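Local structure of cell division protein FtsX (Streptococcus pneumoniae, 6HE6) at residues V10-I16 with D87-A93. The protein is part of the ABC transporter FtsEX, which acts in cell division and is required for normal growth and cellular morphology. Residues are numbered along the deposited sequence; the frame is centred on the assembly and turned at random.
Sequences VRVVVYI and DAYIVEA
Strands 11-16 and 88-93 are extended and run antiparallel: their axes approach to 4.5 Å, with N-to-C directions 162° apart. Six backbone hydrogen bonds set the register. Val12 and Val91 form one hydrogen-bonded pair (Val12 N to Val91 O 2.9 Å, Val91 N to Val12 O 2.7 Å), Val14 and Tyr89 the next (Val14 N to Tyr89 O 2.9 Å, Tyr89 N to Val14 O 2.8 Å). Single bonds extend the ladder at its ends, Ala93 N to Val10 O and Ile16 N to Asp87 O, both 2.9 Å, although Val10, with psi near 4°, departs from strand conformation. Between them lie the non-hydrogen-bonded pairs Arg11-Glu92, Val13-Ile90 and Tyr15-Ala88, the last drawn in to a CA-CA distance of 4.3 Å. A water donates to Ile16 O (2.8 Å) and weakly accepts from Asp87 N (3.0 Å).

These are the two central strands of a four-stranded antiparallel sheet, ordered 52-58, 88-93, 11-16, 112-116, in the FtsX extracellular domain. Alternation sorts the side chains. Val12, Val14, Tyr89 and Val91 share one face, where Val14 CG2 meets Val91 CG2 at 3.9 Å, both chi1 t, and helix 41-47 packs through Leu46 on Val14, Tyr89 and Val91; the m, t rotamer of Ile16 brings its CD1 to 3.7 Å from Tyr89 CE2. On the other face Ala88 CB touches Val13 CG1 (3.9 Å) and Tyr15 CD1 (3.8 Å), while Tyr15 OH hydrogen-bonds Gln116 of the adjoining strand.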
loop_
_atom_site.group_PDB
_atom_site.type_symbol
_atom_site.label_atom_id
_atom_site.label_comp_id
_atom_site.label_asym_id
_atom_site.label_seq_id
_atom_site.Cartn_x
_atom_site.Cartn_y
_atom_site.Cartn_z
ATOM N N VAL A 10 2.363 -14.665 -6.086
ATOM C CA VAL A 10 3.612 -13.994 -5.758
ATOM C C VAL A 10 3.291 -12.603 -5.222
ATOM O O VAL A 10 4.185 -11.814 -4.907
ATOM C CB VAL A 10 4.520 -13.970 -7.006
ATOM C CG1 VAL A 10 4.240 -12.775 -7.919
ATOM C CG2 VAL A 10 5.955 -14.090 -6.636
ATOM N N ARG A 11 2.011 -12.307 -5.075
ATOM C CA ARG A 11 1.571 -10.990 -4.642
ATOM C C ARG A 11 1.380 -10.989 -3.130
ATOM O O ARG A 11 0.810 -11.929 -2.565
ATOM C CB ARG A 11 0.284 -10.611 -5.373
ATOM C CG ARG A 11 -0.373 -9.315 -4.947
ATOM C CD ARG A 11 -1.877 -9.509 -4.809
ATOM N NE ARG A 11 -2.198 -10.086 -3.506
ATOM C CZ ARG A 11 -2.596 -11.340 -3.317
ATOM N NH1 ARG A 11 -2.733 -12.157 -4.355
ATOM N NH2 ARG A 11 -2.853 -11.780 -2.090
ATOM N N VAL A 12 1.902 -9.955 -2.475
ATOM C CA VAL A 12 1.620 -9.682 -1.074
ATOM C C VAL A 12 1.163 -8.237 -0.975
ATOM O O VAL A 12 1.767 -7.346 -1.582
ATOM C CB VAL A 12 2.839 -9.924 -0.163
ATOM C CG1 VAL A 12 2.535 -9.478 1.245
ATOM C CG2 VAL A 12 3.218 -11.388 -0.150
ATOM N N VAL A 13 0.079 -8.006 -0.240
ATOM C CA VAL A 13 -0.488 -6.676 -0.076
ATOM C C VAL A 13 -0.193 -6.229 1.343
ATOM O O VAL A 13 -0.471 -6.958 2.303
ATOM C CB VAL A 13 -2.002 -6.649 -0.361
ATOM C CG1 VAL A 13 -2.527 -5.241 -0.229
ATOM C CG2 VAL A 13 -2.289 -7.186 -1.741
ATOM N N VAL A 14 0.392 -5.047 1.471
ATOM C CA VAL A 14 0.827 -4.507 2.747
ATOM C C VAL A 14 0.019 -3.246 3.011
ATOM O O VAL A 14 0.187 -2.243 2.311
ATOM C CB VAL A 14 2.330 -4.213 2.751
ATOM C CG1 VAL A 14 2.743 -3.607 4.095
ATOM C CG2 VAL A 14 3.096 -5.473 2.493
ATOM N N TYR A 15 -0.853 -3.287 4.022
ATOM C CA TYR A 15 -1.725 -2.162 4.348
ATOM C C TYR A 15 -1.063 -1.244 5.360
ATOM O O TYR A 15 -0.458 -1.709 6.325
ATOM C CB TYR A 15 -3.069 -2.657 4.890
ATOM C CG TYR A 15 -3.829 -3.427 3.859
ATOM C CD1 TYR A 15 -4.544 -2.772 2.875
ATOM C CD2 TYR A 15 -3.800 -4.806 3.837
ATOM C CE1 TYR A 15 -5.223 -3.470 1.902
ATOM C CE2 TYR A 15 -4.479 -5.512 2.872
ATOM C CZ TYR A 15 -5.185 -4.834 1.902
ATOM O OH TYR A 15 -5.867 -5.534 0.942
ATOM N N ILE A 16 -1.178 0.064 5.131
ATOM C CA ILE A 16 -0.471 1.073 5.913
ATOM C C ILE A 16 -1.429 1.612 6.964
ATOM O O ILE A 16 -2.623 1.789 6.681
ATOM C CB ILE A 16 0.057 2.214 5.018
ATOM C CG1 ILE A 16 1.000 1.678 3.950
ATOM C CG2 ILE A 16 0.798 3.269 5.849
ATOM C CD1 ILE A 16 1.068 2.564 2.728
ATOM N N ASP A 87 -4.564 2.740 2.458
ATOM C CA ASP A 87 -3.428 2.768 1.541
ATOM C C ASP A 87 -2.632 1.478 1.665
ATOM O O ASP A 87 -2.551 0.876 2.743
ATOM C CB ASP A 87 -2.500 3.952 1.839
ATOM C CG ASP A 87 -3.119 5.292 1.500
ATOM O OD1 ASP A 87 -4.175 5.324 0.825
ATOM O OD2 ASP A 87 -2.527 6.317 1.898
ATOM N N ALA A 88 -2.017 1.057 0.564
ATOM C CA ALA A 88 -1.378 -0.245 0.541
ATOM C C ALA A 88 -0.182 -0.215 -0.395
ATOM O O ALA A 88 -0.116 0.591 -1.324
ATOM C CB ALA A 88 -2.366 -1.342 0.104
ATOM N N TYR A 89 0.771 -1.114 -0.141
ATOM C CA TYR A 89 1.813 -1.421 -1.110
ATOM C C TYR A 89 1.537 -2.803 -1.691
ATOM O O TYR A 89 1.201 -3.742 -0.958
ATOM C CB TYR A 89 3.219 -1.374 -0.476
ATOM C CG TYR A 89 3.737 0.041 -0.298
ATOM C CD1 TYR A 89 4.062 0.828 -1.400
ATOM C CD2 TYR A 89 3.880 0.593 0.963
ATOM C CE1 TYR A 89 4.539 2.119 -1.241
ATOM C CE2 TYR A 89 4.346 1.888 1.132
ATOM C CZ TYR A 89 4.661 2.644 0.022
ATOM O OH TYR A 89 5.097 3.929 0.174
ATOM N N ILE A 90 1.671 -2.922 -3.000
ATOM C CA ILE A 90 1.510 -4.195 -3.691
ATOM C C ILE A 90 2.917 -4.718 -3.930
ATOM O O ILE A 90 3.676 -4.142 -4.715
ATOM C CB ILE A 90 0.720 -4.047 -5.000
ATOM C CG1 ILE A 90 -0.544 -3.209 -4.815
ATOM C CG2 ILE A 90 0.390 -5.422 -5.579
ATOM C CD1 ILE A 90 -1.661 -3.881 -4.013
ATOM N N VAL A 91 3.289 -5.772 -3.212
ATOM C CA VAL A 91 4.650 -6.299 -3.224
ATOM C C VAL A 91 4.676 -7.547 -4.089
ATOM O O VAL A 91 3.807 -8.421 -3.953
ATOM C CB VAL A 91 5.141 -6.611 -1.800
ATOM C CG1 VAL A 91 6.571 -7.167 -1.812
ATOM C CG2 VAL A 91 5.043 -5.357 -0.881
ATOM N N GLU A 92 5.667 -7.628 -4.980
ATOM C CA GLU A 92 5.885 -8.793 -5.825
ATOM C C GLU A 92 7.091 -9.563 -5.303
ATOM O O GLU A 92 8.198 -9.016 -5.252
ATOM C CB GLU A 92 6.109 -8.364 -7.275
ATOM C CG GLU A 92 6.498 -9.508 -8.211
ATOM C CD GLU A 92 6.830 -9.012 -9.604
ATOM O OE1 GLU A 92 7.126 -7.806 -9.732
ATOM O OE2 GLU A 92 6.798 -9.815 -10.563
ATOM N N ALA A 93 6.875 -10.822 -4.912
ATOM C CA ALA A 93 7.939 -11.707 -4.447
ATOM C C ALA A 93 8.747 -12.246 -5.627
ATOM O O ALA A 93 8.292 -12.236 -6.765
ATOM C CB ALA A 93 7.368 -12.883 -3.651
HETATM O O HOH W 1 -3.865 3.836 5.142
#